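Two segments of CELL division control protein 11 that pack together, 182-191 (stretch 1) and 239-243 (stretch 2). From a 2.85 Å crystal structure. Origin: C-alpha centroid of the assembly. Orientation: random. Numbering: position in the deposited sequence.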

ATOM      1  N   THR A 182     -16.095 -15.985   1.061  1.00180.47           N
ATOM      2  CA  THR A 182     -15.643 -17.298   1.534  1.00178.47           C
ATOM      3  C   THR A 182     -14.116 -17.375   1.334  1.00172.62           C
ATOM      4  O   THR A 182     -13.502 -16.403   0.880  1.00167.46           O
ATOM      5  CB  THR A 182     -16.376 -18.467   0.832  1.00190.16           C
ATOM      6  OG1 THR A 182     -15.850 -18.675  -0.478  1.00184.99           O
ATOM      7  CG2 THR A 182     -17.894 -18.306   0.802  1.00198.36           C
ATOM      8  N   ARG A 183     -13.508 -18.525   1.678  1.00166.40           N
ATOM      9  CA  ARG A 183     -12.080 -18.774   1.497  1.00158.03           C
ATOM     10  C   ARG A 183     -11.810 -19.034   0.015  1.00158.66           C
ATOM     11  O   ARG A 183     -10.814 -18.543  -0.517  1.00152.11           O
ATOM     12  CB  ARG A 183     -11.631 -19.970   2.337  1.00157.75           C
ATOM     13  CG  ARG A 183     -10.952 -19.580   3.645  1.00167.23           C
ATOM     14  CD  ARG A 183     -10.603 -20.775   4.532  1.00182.65           C
ATOM     15  NE  ARG A 183     -10.162 -21.954   3.779  1.00192.47           N
ATOM     16  CZ  ARG A 183      -8.917 -22.166   3.358  1.00201.29           C
ATOM     17  NH1 ARG A 183      -7.963 -21.276   3.607  1.00177.84           N
ATOM     18  NH2 ARG A 183      -8.618 -23.269   2.682  1.00191.48           N
ATOM     19  N   ASP A 184     -12.720 -19.785  -0.653  1.00160.21           N
ATOM     20  CA  ASP A 184     -12.634 -20.111  -2.078  1.00159.70           C
ATOM     21  C   ASP A 184     -12.806 -18.868  -2.937  1.00160.46           C
ATOM     22  O   ASP A 184     -12.091 -18.708  -3.931  1.00156.27           O
ATOM     23  CB  ASP A 184     -13.658 -21.186  -2.446  1.00169.31           C
ATOM     24  CG  ASP A 184     -13.338 -22.570  -1.902  1.00185.59           C
ATOM     25  OD1 ASP A 184     -12.272 -22.728  -1.243  1.00180.09           O
ATOM     26  OD2 ASP A 184     -14.139 -23.503  -2.149  1.00198.91           O
ATOM     27  N   GLU A 185     -13.730 -17.975  -2.522  1.00159.07           N
ATOM     28  CA  GLU A 185     -14.000 -16.690  -3.163  1.00158.09           C
ATOM     29  C   GLU A 185     -12.752 -15.809  -3.042  1.00154.12           C
ATOM     30  O   GLU A 185     -12.315 -15.221  -4.034  1.00152.14           O
ATOM     31  CB  GLU A 185     -15.204 -15.993  -2.501  1.00165.03           C
ATOM     32  CG  GLU A 185     -16.554 -16.570  -2.897  1.00181.57           C
ATOM     33  CD  GLU A 185     -17.759 -15.794  -2.401  1.00202.16           C
ATOM     34  OE1 GLU A 185     -17.888 -15.603  -1.171  1.00193.16           O
ATOM     35  OE2 GLU A 185     -18.589 -15.395  -3.247  1.00198.26           O
ATOM     36  N   LEU A 186     -12.164 -15.759  -1.830  1.00146.11           N
ATOM     37  CA  LEU A 186     -10.970 -14.986  -1.521  1.00139.05           C
ATOM     38  C   LEU A 186      -9.768 -15.479  -2.309  1.00134.26           C
ATOM     39  O   LEU A 186      -9.067 -14.647  -2.885  1.00131.25           O
ATOM     40  CB  LEU A 186     -10.668 -15.056  -0.024  1.00138.80           C
ATOM     41  CG  LEU A 186     -10.489 -13.731   0.687  1.00143.67           C
ATOM     42  CD1 LEU A 186     -10.769 -13.884   2.162  1.00147.16           C
ATOM     43  CD2 LEU A 186      -9.086 -13.167   0.477  1.00140.01           C
ATOM     44  N   LYS A 187      -9.527 -16.821  -2.343  1.00127.05           N
ATOM     45  CA  LYS A 187      -8.416 -17.418  -3.089  1.00122.10           C
ATOM     46  C   LYS A 187      -8.507 -16.960  -4.533  1.00125.94           C
ATOM     47  O   LYS A 187      -7.525 -16.452  -5.079  1.00121.40           O
ATOM     48  CB  LYS A 187      -8.479 -18.951  -3.067  1.00126.11           C
ATOM     49  CG  LYS A 187      -7.899 -19.631  -1.853  1.00134.73           C
ATOM     50  CD  LYS A 187      -7.642 -21.116  -2.147  1.00144.81           C
ATOM     51  CE  LYS A 187      -7.702 -22.023  -0.936  1.00156.92           C
ATOM     52  NZ  LYS A 187      -9.083 -22.151  -0.380  1.00174.24           N
ATOM     53  N   LEU A 188      -9.708 -17.121  -5.138  1.00128.21           N
ATOM     54  CA  LEU A 188     -10.010 -16.744  -6.513  1.00130.10           C
ATOM     55  C   LEU A 188      -9.613 -15.296  -6.748  1.00131.80           C
ATOM     56  O   LEU A 188      -8.655 -15.063  -7.476  1.00128.07           O
ATOM     57  CB  LEU A 188     -11.489 -16.965  -6.805  1.00136.65           C
ATOM     58  CG  LEU A 188     -11.957 -16.599  -8.193  1.00145.12           C
ATOM     59  CD1 LEU A 188     -12.704 -17.762  -8.828  1.00152.09           C
ATOM     60  CD2 LEU A 188     -12.868 -15.397  -8.138  1.00151.26           C
ATOM     61  N   ASN A 189     -10.297 -14.339  -6.079  1.00130.48           N
ATOM     62  CA  ASN A 189     -10.027 -12.903  -6.157  1.00128.86           C
ATOM     63  C   ASN A 189      -8.532 -12.595  -5.988  1.00127.69           C
ATOM     64  O   ASN A 189      -7.986 -11.840  -6.791  1.00126.69           O
ATOM     65  CB  ASN A 189     -10.860 -12.144  -5.135  1.00132.73           C
ATOM     66  CG  ASN A 189     -12.173 -11.662  -5.684  1.00171.12           C
ATOM     67  OD1 ASN A 189     -12.237 -10.657  -6.405  1.00173.88           O
ATOM     68  ND2 ASN A 189     -13.248 -12.367  -5.354  1.00166.11           N
ATOM     69  N   LYS A 190      -7.854 -13.232  -5.005  1.00120.84           N
ATOM     70  CA  LYS A 190      -6.419 -13.038  -4.822  1.00116.18           C
ATOM     71  C   LYS A 190      -5.679 -13.385  -6.129  1.00119.62           C
ATOM     72  O   LYS A 190      -5.048 -12.500  -6.709  1.00118.74           O
ATOM     73  CB  LYS A 190      -5.887 -13.819  -3.609  1.00116.68           C
ATOM     74  CG  LYS A 190      -6.110 -13.104  -2.276  1.00124.37           C
ATOM     75  CD  LYS A 190      -5.083 -13.551  -1.242  1.00126.07           C
ATOM     76  CE  LYS A 190      -5.329 -12.937   0.115  1.00133.49           C
ATOM     77  NZ  LYS A 190      -4.299 -13.344   1.108  1.00134.30           N
ATOM     78  N   LYS A 191      -5.889 -14.617  -6.653  1.00117.43           N
ATOM     79  CA  LYS A 191      -5.331 -15.152  -7.906  1.00116.91           C
ATOM     80  C   LYS A 191      -5.494 -14.165  -9.085  1.00123.04           C
ATOM     81  O   LYS A 191      -4.508 -13.864  -9.758  1.00122.01           O
ATOM     82  CB  LYS A 191      -6.012 -16.504  -8.238  1.00121.69           C
ATOM     83  CG  LYS A 191      -5.395 -17.287  -9.406  1.00130.02           C
ATOM     84  CD  LYS A 191      -6.330 -18.323 -10.016  1.00138.27           C
ATOM     85  CE  LYS A 191      -6.227 -19.677  -9.337  1.00159.20           C
ATOM     86  NZ  LYS A 191      -7.008 -20.735 -10.053  1.00174.21           N
ATOM     87  N   VAL A 239      -3.704 -10.241   8.824  1.00132.73           N
ATOM     88  CA  VAL A 239      -3.774 -10.577   7.392  1.00128.77           C
ATOM     89  C   VAL A 239      -4.279 -12.039   7.254  1.00132.09           C
ATOM     90  O   VAL A 239      -3.769 -12.897   7.967  1.00132.15           O
ATOM     91  CB  VAL A 239      -2.395 -10.373   6.688  1.00127.63           C
ATOM     92  CG1 VAL A 239      -2.452 -10.794   5.219  1.00125.00           C
ATOM     93  CG2 VAL A 239      -1.884  -8.937   6.822  1.00127.66           C
ATOM     94  N   TYR A 240      -5.245 -12.337   6.349  1.00127.98           N
ATOM     95  CA  TYR A 240      -5.754 -13.718   6.199  1.00128.06           C
ATOM     96  C   TYR A 240      -4.950 -14.561   5.167  1.00127.51           C
ATOM     97  O   TYR A 240      -4.453 -13.985   4.196  1.00125.26           O
ATOM     98  CB  TYR A 240      -7.265 -13.716   5.892  1.00133.60           C
ATOM     99  N   GLU A 241      -4.797 -15.908   5.390  1.00123.35           N
ATOM    100  CA  GLU A 241      -4.071 -16.848   4.488  1.00119.95           C
ATOM    101  C   GLU A 241      -4.980 -17.984   3.847  1.00131.32           C
ATOM    102  O   GLU A 241      -6.225 -17.916   3.906  1.00136.70           O
ATOM    103  CB  GLU A 241      -2.830 -17.454   5.181  1.00118.13           C
ATOM    104  N   MET A 242      -4.334 -18.989   3.175  1.00125.64           N
ATOM    105  CA  MET A 242      -4.966 -20.154   2.513  1.00126.34           C
ATOM    106  C   MET A 242      -3.964 -21.323   2.321  1.00127.52           C
ATOM    107  O   MET A 242      -2.889 -21.143   1.733  1.00122.07           O
ATOM    108  CB  MET A 242      -5.657 -19.772   1.192  1.00128.76           C
ATOM    109  N   GLY A 243      -4.326 -22.498   2.852  1.00127.74           N
ATOM    110  CA  GLY A 243      -3.520 -23.711   2.754  1.00151.89           C
ATOM    111  C   GLY A 243      -4.211 -24.955   3.265  1.00168.93           C
ATOM    112  O   GLY A 243      -3.617 -25.717   4.028  1.00128.12           O
TER

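A helix can hold a neighbouring segment lightly, by reaching across with long basic side chains rather than by pressing its backbone close. The pairing of 182-191 with 239-243 in Cell division control protein 11 is a compact example. The nearest CA atoms across the gap, those of Lys187 and Met242, are 7.1 Å apart, and the two stretches together bury a modest 244 Å². Stretch 2 enters as a short strand at Val239 and Tyr240 and continues as loop at Glu241 and Met242, whose backbone passes by the end of Arg183.

The helix begins with a classic cap. Thr182 OG1 accepts from Glu185 N at 3.0 Å, satisfying an amide that the first turn leaves without a backbone acceptor, and Thr182 N donates in return to Glu185 OE1 at 2.9 Å. Neither residue touches stretch 2; together they fix the start of the helix from which the contacting side chains project.

Arg183 follows, its CA-to-CB bond sideways to the partner but its end coming nearer. Arg183 NH1 lies 3.4 Å from Met242 CA and 3.8 Å from Glu241 O. The backbone of stretch 2 thus lies at the edge of the guanidinium, near its plane, yet the approach is one of packing, with no hydrogen bond formed. The CA-to-CB bond of Leu186 points toward stretch 2, but its CD1 stays 5.1 Å from Tyr240 CB. One turn on from Arg183, the CA-to-CB bond of Lys187 is also sideways to stretch 2, but the end of its side chain comes nearer, with chi4 p. Lys187 CE lies 3.7 Å from Met242 CB, a contact between carbons, while Lys187 NZ turns to Asp184 OD1 at 3.4 Å in a salt bridge whose hydrogen bond is weak. The aliphatic part of a lysine can therefore serve one neighbour while its charge serves another.

Asn189, on the helix but out of reach, donates from ND2 to Glu185 O at 3.3 Å.

Lys190 makes the one hydrogen bond between the stretches. Its CA-to-CB bond points toward stretch 2, and with chi2, chi3 and chi4 all t the chain is extended enough for Lys190 NZ to reach Tyr240 O at 3.2 Å. A charged amine is a strong donor, and a main-chain carbonyl offers it an acceptor that does not depend on the side chain of Tyr240, which is modelled only to CB. Here the general principle is plain: length and reach let a helix bond to backbone across a gap.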